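Local coordinates for adhesion and penetration protein autotransporter (Haemophilus influenzae, PDB 3SYJ) that promotes adherence to and invasion of host cells as a self-associating autotransporter adhesin, and is probably a serine protease, at residues 383-388 against 405-410; 426-431 against 453-458; 363-368 against 390-395; 411-416 against 430-435. All blocks are in the same frame, centred on the assembly; numbering follows the deposited sequence.

Contact 1: 383-388 against 405-410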
loop_
_atom_site.group_PDB
_atom_site.type_symbol
_atom_site.label_atom_id
_atom_site.label_comp_id
_atom_site.label_asym_id
_atom_site.label_seq_id
_atom_site.Cartn_x
_atom_site.Cartn_y
_atom_site.Cartn_z
ATOM N N GLY A 383 62.335 5.026 -17.998
ATOM C CA GLY A 383 60.895 4.834 -18.005
ATOM C C GLY A 383 60.285 5.151 -19.357
ATOM O O GLY A 383 60.997 5.496 -20.302
ATOM N N ILE A 384 58.965 5.027 -19.465
ATOM C CA ILE A 384 58.296 5.310 -20.732
ATOM C C ILE A 384 57.206 6.350 -20.561
ATOM O O ILE A 384 56.342 6.224 -19.686
ATOM C CB ILE A 384 57.669 4.038 -21.348
ATOM C CG1 ILE A 384 58.722 2.941 -21.488
ATOM C CG2 ILE A 384 57.003 4.353 -22.690
ATOM C CD1 ILE A 384 58.148 1.620 -21.922
ATOM N N HIS A 385 57.248 7.379 -21.398
ATOM C CA HIS A 385 56.223 8.414 -21.374
ATOM C C HIS A 385 55.398 8.349 -22.659
ATOM O O HIS A 385 55.919 8.557 -23.754
ATOM C CB HIS A 385 56.861 9.797 -21.207
ATOM C CG HIS A 385 55.870 10.916 -21.116
ATOM N ND1 HIS A 385 55.146 11.360 -22.204
ATOM C CD2 HIS A 385 55.485 11.686 -20.068
ATOM C CE1 HIS A 385 54.357 12.352 -21.828
ATOM N NE2 HIS A 385 54.546 12.572 -20.538
ATOM N N VAL A 386 54.114 8.043 -22.520
ATOM C CA VAL A 386 53.221 7.958 -23.661
ATOM C C VAL A 386 52.234 9.117 -23.637
ATOM O O VAL A 386 51.522 9.314 -22.646
ATOM C CB VAL A 386 52.439 6.626 -23.665
ATOM C CG1 VAL A 386 51.558 6.528 -24.899
ATOM C CG2 VAL A 386 53.391 5.433 -23.572
ATOM N N SER A 387 52.199 9.866 -24.740
ATOM C CA SER A 387 51.370 11.067 -24.878
ATOM C C SER A 387 49.893 10.769 -24.739
ATOM O O SER A 387 49.456 9.633 -24.940
ATOM C CB SER A 387 51.561 11.696 -26.261
ATOM O OG SER A 387 52.913 12.020 -26.509
ATOM N N GLU A 388 49.123 11.812 -24.446
ATOM C CA GLU A 388 47.674 11.706 -24.424
ATOM C C GLU A 388 47.170 11.210 -25.775
ATOM O O GLU A 388 47.638 11.658 -26.820
ATOM C CB GLU A 388 47.038 13.059 -24.110
ATOM C CG GLU A 388 45.568 12.953 -23.753
ATOM C CD GLU A 388 44.962 14.271 -23.306
ATOM O OE1 GLU A 388 45.662 15.309 -23.348
ATOM O OE2 GLU A 388 43.775 14.265 -22.916
ATOM N N SER A 405 59.108 2.427 -15.197
ATOM C CA SER A 405 58.275 3.577 -14.853
ATOM C C SER A 405 57.404 4.004 -16.031
ATOM O O SER A 405 57.916 4.382 -17.092
ATOM C CB SER A 405 59.155 4.758 -14.447
ATOM O OG SER A 405 59.837 4.503 -13.235
ATOM N N LYS A 406 56.092 3.955 -15.844
ATOM C CA LYS A 406 55.160 4.351 -16.896
ATOM C C LYS A 406 54.466 5.649 -16.533
ATOM O O LYS A 406 53.754 5.722 -15.532
ATOM C CB LYS A 406 54.121 3.253 -17.161
ATOM C CG LYS A 406 52.798 3.760 -17.770
ATOM C CD LYS A 406 52.887 3.913 -19.279
ATOM C CE LYS A 406 51.595 4.464 -19.889
ATOM N NZ LYS A 406 51.377 5.904 -19.590
ATOM N N ILE A 407 54.687 6.673 -17.345
ATOM C CA ILE A 407 54.043 7.962 -17.129
ATOM C C ILE A 407 53.416 8.461 -18.423
ATOM O O ILE A 407 53.422 7.759 -19.428
ATOM C CB ILE A 407 55.021 9.020 -16.567
ATOM C CG1 ILE A 407 56.222 9.209 -17.494
ATOM C CG2 ILE A 407 55.496 8.627 -15.183
ATOM C CD1 ILE A 407 57.185 10.278 -17.006
ATOM N N GLY A 408 52.878 9.673 -18.399
ATOM C CA GLY A 408 52.146 10.191 -19.537
ATOM C C GLY A 408 50.702 9.719 -19.516
ATOM O O GLY A 408 50.380 8.668 -18.947
ATOM N N LYS A 409 49.824 10.503 -20.130
ATOM C CA LYS A 409 48.404 10.181 -20.139
ATOM C C LYS A 409 48.055 9.063 -21.123
ATOM O O LYS A 409 46.938 8.556 -21.103
ATOM C CB LYS A 409 47.578 11.424 -20.475
ATOM C CG LYS A 409 47.621 12.527 -19.431
ATOM C CD LYS A 409 46.829 13.726 -19.917
ATOM C CE LYS A 409 46.962 14.898 -18.964
ATOM N NZ LYS A 409 46.460 14.547 -17.601
ATOM N N GLY A 410 49.000 8.689 -21.982
ATOM C CA GLY A 410 48.742 7.688 -23.007
ATOM C C GLY A 410 48.740 6.251 -22.516
ATOM O O GLY A 410 48.940 5.986 -21.326
#
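His385 carries CG anti to its backbone N (chi1 -178°), while Ile407 holds CG1 between its backbone N and carbonyl carbon (chi1 57°), and these settings place His385 CG and Ile407 CG1 within touch of each other. The pair sits on successive rungs of the beta-helix of the Hap passenger domain, where strands 384-386 and 405-407 run parallel. The two side chains cross at about a right angle, with His385 CD2 3.6 Å from Ile407 CG1, and Ile407 CD1 lies in the ring plane at its edge. One face of the same ring receives a CH-pi contact from Gly408 CA, 3.7 Å from the ring centroid; a CB here would run into Val386 O, and the backbone angles of Gly408 themselves call for glycine. Tyr364, on the rung before, stacks on His385 as well.

Backbone bonds set the register. Ile384 N gives to Ser405 O at 2.7 Å, and Ile407 N returns a nearly straight bond of 2.9 Å to Ile384 O. Beyond the end of strand 405-407, Gly410 N still reaches Val386 O at 2.7 Å. At the exposed end, the side chains of Glu388 and Lys409 lie side by side, pointing the same way. Lys406 NZ bonds to Gly410 O and Asp428 O, and it also helps to grip a carbonyl: Ile407 O accepts from Val386 N at 3.2 Å on one face of its plane and from Lys406 NZ at 2.8 Å on the opposite face.

Contact 2: 426-431 against 453-458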
loop_
_atom_site.group_PDB
_atom_site.type_symbol
_atom_site.label_atom_id
_atom_site.label_comp_id
_atom_site.label_asym_id
_atom_site.label_seq_id
_atom_site.Cartn_x
_atom_site.Cartn_y
_atom_site.Cartn_z
ATOM N N VAL A 426 52.999 2.074 -12.343
ATOM C CA VAL A 426 52.119 2.802 -13.240
ATOM C C VAL A 426 51.687 4.113 -12.595
ATOM O O VAL A 426 50.789 4.139 -11.743
ATOM C CB VAL A 426 50.873 1.965 -13.586
ATOM C CG1 VAL A 426 50.004 2.694 -14.633
ATOM C CG2 VAL A 426 51.288 0.578 -14.066
ATOM N N GLY A 427 52.332 5.202 -12.998
ATOM C CA GLY A 427 52.084 6.496 -12.384
ATOM C C GLY A 427 50.999 7.293 -13.087
ATOM O O GLY A 427 50.252 8.033 -12.450
ATOM N N ASP A 428 50.895 7.131 -14.405
ATOM C CA ASP A 428 49.973 7.950 -15.189
ATOM C C ASP A 428 49.458 7.190 -16.410
ATOM O O ASP A 428 50.138 6.309 -16.942
ATOM C CB ASP A 428 50.661 9.256 -15.618
ATOM C CG ASP A 428 49.672 10.350 -15.979
ATOM O OD1 ASP A 428 48.447 10.100 -15.911
ATOM O OD2 ASP A 428 50.117 11.464 -16.331
ATOM N N GLY A 429 48.250 7.524 -16.847
ATOM C CA GLY A 429 47.704 6.933 -18.056
ATOM C C GLY A 429 47.242 5.502 -17.859
ATOM O O GLY A 429 46.774 5.135 -16.783
ATOM N N LYS A 430 47.361 4.693 -18.906
ATOM C CA LYS A 430 46.864 3.325 -18.863
ATOM C C LYS A 430 47.886 2.304 -19.331
ATOM O O LYS A 430 48.612 2.519 -20.294
ATOM C CB LYS A 430 45.589 3.176 -19.689
ATOM C CG LYS A 430 44.876 1.856 -19.459
ATOM C CD LYS A 430 43.989 1.472 -20.634
ATOM C CE LYS A 430 42.769 2.365 -20.735
ATOM N NZ LYS A 430 41.986 2.014 -21.953
ATOM N N VAL A 431 47.938 1.189 -18.618
ATOM C CA VAL A 431 48.739 0.050 -19.014
ATOM C C VAL A 431 47.748 -1.078 -19.172
ATOM O O VAL A 431 47.005 -1.395 -18.238
ATOM C CB VAL A 431 49.735 -0.339 -17.919
ATOM C CG1 VAL A 431 50.276 -1.738 -18.159
ATOM C CG2 VAL A 431 50.864 0.690 -17.826
ATOM N N SER A 453 49.935 7.497 -7.414
ATOM C CA SER A 453 49.628 8.889 -7.771
ATOM C C SER A 453 48.186 9.116 -8.197
ATOM O O SER A 453 47.794 10.238 -8.482
ATOM C CB SER A 453 50.450 9.371 -8.962
ATOM O OG SER A 453 49.721 9.212 -10.169
ATOM N N GLY A 454 47.400 8.048 -8.242
ATOM C CA GLY A 454 45.984 8.165 -8.532
ATOM C C GLY A 454 45.662 8.496 -9.982
ATOM O O GLY A 454 44.501 8.499 -10.364
ATOM N N ARG A 455 46.673 8.772 -10.798
ATOM C CA ARG A 455 46.434 9.145 -12.193
ATOM C C ARG A 455 46.343 7.934 -13.121
ATOM O O ARG A 455 45.839 8.036 -14.239
ATOM C CB ARG A 455 47.534 10.082 -12.706
ATOM C CG ARG A 455 47.685 11.384 -11.941
ATOM C CD ARG A 455 48.977 12.099 -12.357
ATOM N NE ARG A 455 50.149 11.305 -11.999
ATOM C CZ ARG A 455 51.391 11.557 -12.397
ATOM N NH1 ARG A 455 51.650 12.596 -13.191
ATOM N NH2 ARG A 455 52.381 10.766 -11.995
ATOM N N GLY A 456 46.839 6.792 -12.664
ATOM C CA GLY A 456 47.024 5.646 -13.539
ATOM C C GLY A 456 45.943 4.582 -13.511
ATOM O O GLY A 456 45.121 4.529 -12.597
ATOM N N THR A 457 45.961 3.726 -14.535
ATOM C CA THR A 457 45.018 2.618 -14.662
ATOM C C THR A 457 45.703 1.363 -15.202
ATOM O O THR A 457 46.443 1.411 -16.186
ATOM C CB THR A 457 43.845 2.973 -15.617
ATOM O OG1 THR A 457 43.063 4.037 -15.061
ATOM C CG2 THR A 457 42.945 1.762 -15.859
ATOM N N VAL A 458 45.453 0.236 -14.557
ATOM C CA VAL A 458 45.865 -1.040 -15.106
ATOM C C VAL A 458 44.614 -1.754 -15.581
ATOM O O VAL A 458 43.680 -1.944 -14.809
ATOM C CB VAL A 458 46.588 -1.906 -14.061
ATOM C CG1 VAL A 458 46.633 -3.347 -14.512
ATOM C CG2 VAL A 458 47.998 -1.366 -13.797
HETATM O O HOH W 1 44.193 6.282 -16.260
#
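Asp428 lies across Arg455 at about a right angle, its carboxylate stacked on the guanidinium with only 20° between their planes. Asp428 CB sits over the centre of one guanidinium face. The salt bridge is long, 3.7 Å from Asp428 OD2 to Arg455 NH1, and because the oxygen is well out of the guanidinium plane it works through charge alone. Ser453 fixes the rotation of the flat group, since Arg455 NE donates in plane to Ser453 OG over 2.8 Å; NH2 has a weak bond to Thr126 O.

Farther along, Val431 N bonds to Thr457 O at 2.9 Å, and Thr457 N to Gly429 O at 2.8 Å. A water ties this end together, donating to Gly429 O and Arg455 O while accepting from Thr457 OG1. Lys430 CG runs beside Thr457 CG2 before NZ leaves for Gln459 OE1. On the buried side, Val426 CG2 meets Val458 CG2 at 3.8 Å, and both valines also touch Leu451.

The same Ser453 OG also accepts from the backbone N of Arg455, at 3.1 Å. This closes an ST turn at the point where the chain rounds a corner, and such corners, stacked rung on rung between parallel strands, are characteristic of a beta-helix.

Contact 3: 363-368 against 390-395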
loop_
_atom_site.group_PDB
_atom_site.type_symbol
_atom_site.label_atom_id
_atom_site.label_comp_id
_atom_site.label_asym_id
_atom_site.label_seq_id
_atom_site.Cartn_x
_atom_site.Cartn_y
_atom_site.Cartn_z
ATOM N N LEU A 363 62.261 6.918 -22.543
ATOM C CA LEU A 363 61.558 6.947 -23.827
ATOM C C LEU A 363 60.283 7.792 -23.797
ATOM O O LEU A 363 59.420 7.610 -22.941
ATOM C CB LEU A 363 61.191 5.528 -24.259
ATOM C CG LEU A 363 62.284 4.489 -24.496
ATOM C CD1 LEU A 363 61.654 3.111 -24.480
ATOM C CD2 LEU A 363 62.981 4.756 -25.821
ATOM N N TYR A 364 60.169 8.710 -24.748
ATOM C CA TYR A 364 58.937 9.464 -24.954
ATOM C C TYR A 364 58.297 9.036 -26.262
ATOM O O TYR A 364 58.972 8.953 -27.290
ATOM C CB TYR A 364 59.217 10.969 -24.989
ATOM C CG TYR A 364 59.506 11.575 -23.632
ATOM C CD1 TYR A 364 60.703 11.325 -22.980
ATOM C CD2 TYR A 364 58.581 12.396 -23.007
ATOM C CE1 TYR A 364 60.973 11.876 -21.734
ATOM C CE2 TYR A 364 58.840 12.950 -21.766
ATOM C CZ TYR A 364 60.038 12.685 -21.134
ATOM O OH TYR A 364 60.297 13.238 -19.901
ATOM N N PHE A 365 56.999 8.753 -26.228
ATOM C CA PHE A 365 56.278 8.417 -27.450
ATOM C C PHE A 365 55.148 9.409 -27.700
ATOM O O PHE A 365 54.293 9.623 -26.838
ATOM C CB PHE A 365 55.747 6.980 -27.408
ATOM C CG PHE A 365 56.829 5.925 -27.450
ATOM C CD1 PHE A 365 57.365 5.507 -28.662
ATOM C CD2 PHE A 365 57.307 5.351 -26.279
ATOM C CE1 PHE A 365 58.360 4.532 -28.707
ATOM C CE2 PHE A 365 58.304 4.377 -26.317
ATOM C CZ PHE A 365 58.829 3.966 -27.537
ATOM N N GLU A 366 55.168 10.032 -28.875
ATOM C CA GLU A 366 54.075 10.899 -29.307
ATOM C C GLU A 366 53.431 10.298 -30.561
ATOM O O GLU A 366 54.025 10.307 -31.630
ATOM C CB GLU A 366 54.593 12.311 -29.578
ATOM C CG GLU A 366 53.661 13.184 -30.384
ATOM C CD GLU A 366 52.750 14.034 -29.524
ATOM O OE1 GLU A 366 53.257 14.992 -28.895
ATOM O OE2 GLU A 366 51.527 13.756 -29.493
ATOM N N GLY A 367 52.222 9.760 -30.422
ATOM C CA GLY A 367 51.593 9.034 -31.510
ATOM C C GLY A 367 51.684 7.536 -31.272
ATOM O O GLY A 367 52.369 7.085 -30.353
ATOM N N ASN A 368 50.987 6.757 -32.092
ATOM C CA ASN A 368 50.939 5.313 -31.894
ATOM C C ASN A 368 52.207 4.630 -32.376
ATOM O O ASN A 368 52.753 4.993 -33.413
ATOM C CB ASN A 368 49.728 4.718 -32.603
ATOM C CG ASN A 368 48.441 5.373 -32.180
ATOM O OD1 ASN A 368 48.237 5.641 -30.996
ATOM N ND2 ASN A 368 47.564 5.649 -33.144
ATOM N N SER A 390 47.696 8.561 -27.292
ATOM C CA SER A 390 48.629 7.720 -28.019
ATOM C C SER A 390 48.622 6.330 -27.426
ATOM O O SER A 390 48.440 6.173 -26.221
ATOM C CB SER A 390 50.036 8.301 -27.954
ATOM O OG SER A 390 50.078 9.579 -28.556
ATOM N N THR A 391 48.798 5.317 -28.268
ATOM C CA THR A 391 48.914 3.953 -27.783
ATOM C C THR A 391 50.231 3.354 -28.248
ATOM O O THR A 391 50.583 3.423 -29.430
ATOM C CB THR A 391 47.735 3.050 -28.241
ATOM O OG1 THR A 391 46.493 3.559 -27.729
ATOM C CG2 THR A 391 47.926 1.629 -27.737
ATOM N N VAL A 392 50.968 2.781 -27.308
ATOM C CA VAL A 392 52.225 2.139 -27.631
ATOM C C VAL A 392 52.106 0.659 -27.335
ATOM O O VAL A 392 52.019 0.255 -26.180
ATOM C CB VAL A 392 53.417 2.753 -26.857
ATOM C CG1 VAL A 392 54.680 1.934 -27.094
ATOM C CG2 VAL A 392 53.644 4.189 -27.286
ATOM N N THR A 393 52.069 -0.144 -28.395
ATOM C CA THR A 393 52.035 -1.589 -28.253
ATOM C C THR A 393 53.440 -2.093 -27.930
ATOM O O THR A 393 54.335 -2.039 -28.771
ATOM C CB THR A 393 51.497 -2.240 -29.520
ATOM O OG1 THR A 393 50.233 -1.652 -29.848
ATOM C CG2 THR A 393 51.312 -3.737 -29.309
ATOM N N TRP A 394 53.623 -2.562 -26.699
ATOM C CA TRP A 394 54.946 -2.849 -26.158
ATOM C C TRP A 394 55.173 -4.351 -26.081
ATOM O O TRP A 394 54.636 -5.018 -25.204
ATOM C CB TRP A 394 55.075 -2.223 -24.762
ATOM C CG TRP A 394 56.470 -2.226 -24.197
ATOM C CD1 TRP A 394 56.975 -3.086 -23.267
ATOM C CD2 TRP A 394 57.534 -1.319 -24.521
ATOM N NE1 TRP A 394 58.284 -2.775 -22.996
ATOM C CE2 TRP A 394 58.654 -1.696 -23.757
ATOM C CE3 TRP A 394 57.650 -0.229 -25.390
ATOM C CZ2 TRP A 394 59.873 -1.027 -23.834
ATOM C CZ3 TRP A 394 58.858 0.432 -25.468
ATOM C CH2 TRP A 394 59.955 0.030 -24.695
ATOM N N LYS A 395 55.965 -4.886 -27.005
ATOM C CA LYS A 395 56.128 -6.336 -27.101
ATOM C C LYS A 395 57.493 -6.799 -26.603
ATOM O O LYS A 395 57.939 -7.905 -26.904
ATOM C CB LYS A 395 55.894 -6.799 -28.539
ATOM C CG LYS A 395 54.470 -6.559 -29.008
ATOM C CD LYS A 395 54.272 -6.896 -30.482
ATOM C CE LYS A 395 52.827 -6.645 -30.893
ATOM N NZ LYS A 395 52.617 -6.706 -32.370
HETATM O O HOH W 2 45.789 5.362 -29.945
#
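Phe365 and Val392 face each other across the interior of the beta-helix, and the phenylalanine can be followed outward atom by atom. Its CB points toward the other segment and touches Val392 CG2 at 3.5 Å. A chi1 of -68° sets CG anti to the carbonyl carbon, against the same methyl and almost as close to it, and the valine's CG1 lies over one ring face. Both CD atoms still border Val392 CG2, with Phe365 CD2 at 4.0 Å. Farther out the valine gives way to tryptophan: CE2 lies 4.1 Å from Trp394 CZ3, and CZ at the tip meets that same atom. The phenyl and indole side chains cross at about a right angle. Leu363 extends the apolar row, its CD1 3.5 Å from Trp394 CH2.

At the other end of the segments, polar bonds replace this packing. Gly367 N donates to Ser390 OG over 2.8 Å. Thr391 N donates to Asn368 OD1, also over 2.8 Å and in the plane of the amide carbonyl. A water gives OD1 a further partner, donating to Asn368 OD1 at 2.7 Å and lying 2.9 Å from Thr391 OG1. Ser390 and Asn368 thus each accept from a backbone N-H of the other segment.

Strands 363-366 and 391-394 are no ladder partners; their N-to-C directions differ by 128°, as befits different walls of the solenoid. Strand 363-366 lies between 340-343 and 384-386 in one parallel sheet, whereas 391-394 lies between 369-373 and 411-414, with Val392 and Trp394 both packing on Leu412 and Val371.

Contact 4: 411-416 against 430-435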
loop_
_atom_site.group_PDB
_atom_site.type_symbol
_atom_site.label_atom_id
_atom_site.label_comp_id
_atom_site.label_asym_id
_atom_site.label_seq_id
_atom_site.Cartn_x
_atom_site.Cartn_y
_atom_site.Cartn_z
ATOM N N THR A 411 48.526 5.323 -23.450
ATOM C CA THR A 411 48.400 3.897 -23.144
ATOM C C THR A 411 49.642 3.066 -23.500
ATOM O O THR A 411 50.270 3.276 -24.532
ATOM C CB THR A 411 47.166 3.297 -23.851
ATOM O OG1 THR A 411 45.983 3.948 -23.370
ATOM C CG2 THR A 411 47.062 1.805 -23.591
ATOM N N LEU A 412 49.987 2.133 -22.621
ATOM C CA LEU A 412 51.060 1.180 -22.859
ATOM C C LEU A 412 50.387 -0.177 -22.922
ATOM O O LEU A 412 49.943 -0.696 -21.905
ATOM C CB LEU A 412 52.034 1.169 -21.681
ATOM C CG LEU A 412 53.544 1.038 -21.892
ATOM C CD1 LEU A 412 54.122 0.001 -20.931
ATOM C CD2 LEU A 412 53.899 0.692 -23.314
ATOM N N HIS A 413 50.291 -0.746 -24.115
ATOM C CA HIS A 413 49.662 -2.049 -24.275
ATOM C C HIS A 413 50.740 -3.132 -24.213
ATOM O O HIS A 413 51.422 -3.390 -25.195
ATOM C CB HIS A 413 48.883 -2.082 -25.598
ATOM C CG HIS A 413 48.201 -3.384 -25.882
ATOM N ND1 HIS A 413 47.975 -4.336 -24.913
ATOM C CD2 HIS A 413 47.664 -3.877 -27.023
ATOM C CE1 HIS A 413 47.348 -5.368 -25.447
ATOM N NE2 HIS A 413 47.146 -5.115 -26.728
ATOM N N VAL A 414 50.904 -3.744 -23.047
ATOM C CA VAL A 414 51.946 -4.754 -22.852
ATOM C C VAL A 414 51.561 -6.085 -23.489
ATOM O O VAL A 414 50.526 -6.674 -23.159
ATOM C CB VAL A 414 52.236 -4.977 -21.357
ATOM C CG1 VAL A 414 53.275 -6.086 -21.157
ATOM C CG2 VAL A 414 52.702 -3.686 -20.732
ATOM N N GLN A 415 52.407 -6.562 -24.395
ATOM C CA GLN A 415 52.081 -7.741 -25.182
ATOM C C GLN A 415 53.331 -8.543 -25.543
ATOM O O GLN A 415 53.426 -9.094 -26.641
ATOM C CB GLN A 415 51.348 -7.311 -26.457
ATOM C CG GLN A 415 50.235 -8.239 -26.896
ATOM C CD GLN A 415 49.472 -7.687 -28.089
ATOM O OE1 GLN A 415 48.239 -7.706 -28.120
ATOM N NE2 GLN A 415 50.205 -7.181 -29.077
ATOM N N ALA A 416 54.292 -8.607 -24.628
ATOM C CA ALA A 416 55.499 -9.389 -24.868
ATOM C C ALA A 416 55.250 -10.880 -24.612
ATOM O O ALA A 416 54.159 -11.274 -24.193
ATOM C CB ALA A 416 56.636 -8.875 -23.998
ATOM N N LYS A 430 47.361 4.693 -18.906
ATOM C CA LYS A 430 46.864 3.325 -18.863
ATOM C C LYS A 430 47.886 2.304 -19.331
ATOM O O LYS A 430 48.612 2.519 -20.294
ATOM C CB LYS A 430 45.589 3.176 -19.689
ATOM C CG LYS A 430 44.876 1.856 -19.459
ATOM C CD LYS A 430 43.989 1.472 -20.634
ATOM C CE LYS A 430 42.769 2.365 -20.735
ATOM N NZ LYS A 430 41.986 2.014 -21.953
ATOM N N VAL A 431 47.938 1.189 -18.618
ATOM C CA VAL A 431 48.739 0.050 -19.014
ATOM C C VAL A 431 47.748 -1.078 -19.172
ATOM O O VAL A 431 47.005 -1.395 -18.238
ATOM C CB VAL A 431 49.735 -0.339 -17.919
ATOM C CG1 VAL A 431 50.276 -1.738 -18.159
ATOM C CG2 VAL A 431 50.864 0.690 -17.826
ATOM N N ILE A 432 47.711 -1.662 -20.365
ATOM C CA ILE A 432 46.884 -2.834 -20.626
ATOM C C ILE A 432 47.777 -4.064 -20.566
ATOM O O ILE A 432 48.825 -4.105 -21.208
ATOM C CB ILE A 432 46.220 -2.752 -22.016
ATOM C CG1 ILE A 432 45.331 -1.507 -22.109
ATOM C CG2 ILE A 432 45.424 -4.003 -22.294
ATOM C CD1 ILE A 432 44.768 -1.252 -23.500
ATOM N N LEU A 433 47.372 -5.056 -19.781
ATOM C CA LEU A 433 48.146 -6.283 -19.649
ATOM C C LEU A 433 47.624 -7.358 -20.582
ATOM O O LEU A 433 46.506 -7.844 -20.414
ATOM C CB LEU A 433 48.091 -6.808 -18.217
ATOM C CG LEU A 433 48.530 -5.829 -17.129
ATOM C CD1 LEU A 433 48.385 -6.485 -15.764
ATOM C CD2 LEU A 433 49.969 -5.385 -17.386
ATOM N N GLU A 434 48.443 -7.726 -21.562
ATOM C CA GLU A 434 48.126 -8.854 -22.430
ATOM C C GLU A 434 49.374 -9.637 -22.849
ATOM O O GLU A 434 49.571 -9.890 -24.037
ATOM C CB GLU A 434 47.345 -8.386 -23.673
ATOM C CG GLU A 434 46.385 -9.451 -24.214
ATOM C CD GLU A 434 45.689 -9.058 -25.506
ATOM O OE1 GLU A 434 45.761 -7.878 -25.905
ATOM O OE2 GLU A 434 45.064 -9.943 -26.125
ATOM N N GLN A 435 50.215 -10.018 -21.888
ATOM C CA GLN A 435 51.365 -10.864 -22.198
ATOM C C GLN A 435 50.878 -12.113 -22.891
ATOM O O GLN A 435 49.840 -12.661 -22.516
ATOM C CB GLN A 435 52.106 -11.308 -20.936
ATOM C CG GLN A 435 53.112 -10.335 -20.411
ATOM C CD GLN A 435 54.401 -10.309 -21.192
ATOM O OE1 GLN A 435 55.213 -11.236 -21.142
ATOM N NE2 GLN A 435 54.614 -9.224 -21.890
HETATM O O HOH W 3 43.191 3.393 -24.316
#
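Lys430 O takes the shortest polar bond of this pairing, 2.7 Å from Leu412 N, and a CA-H of Thr411 leans on the same oxygen. The parallel ladder continues in alternation: Ile432 N to Leu412 O, Val414 N to Ile432 O at 2.8 Å, and Glu434 N to Val414 O.

Side chains sort themselves by face. Thr411, His413, Lys430 and Ile432 share the partly exposed one. There Thr411 CG2 meets Ile432 CD1 at 3.8 Å, and Ile432 CG2 lies 3.7 Å from His413 ND1. Glu434 OE1 comes to the imidazole edge near its plane, 3.0 Å from His413 CE1, with ring and carboxylate nearly coplanar (21° apart). A carboxylate this near may favour a protonated imidazole. Thr411 OG1 and Lys430 NZ are joined through one water, 3.0 Å from the hydroxyl oxygen, and NZ keeps Gln459 OE1 as a further partner.

The opposite face, carrying Leu412, Val414, Val431 and Leu433, turns into the beta-helix. Val414 CG2, anti to the carbonyl carbon, approaches Val431 CG1 to 4.0 Å; Leu412 CB lies against Val431 CG2.

Both strands are internal to their wall of the solenoid: 391-394 hydrogen-bonds to the far edge of 411-414, strand 455-460 pairs with 430-433, and Lys406 of strand 403-407 packs on Leu412 and Val431 from the neighbouring wall.

How the contacts relate
From the N terminus, contact 3 opens at 363-368 and contact 1 at 383-388; contact 3 closes at 390-395 before contact 1 closes at 405-410, so the two cross. Contact 4 then opens directly at 411-416. Its second segment, 430-435, overlaps the first segment of contact 2, and both use Lys430 and Val431; contact 2 closes the last loop at 453-458. Contacts 1 and 4 each tie successive rungs within one wall, contact 2 joins rungs at a corner, and contact 3 spans two walls. Lys406 joins contact 1 to contact 2, its NZ meeting Asp428 O and its O meeting Gly427 N.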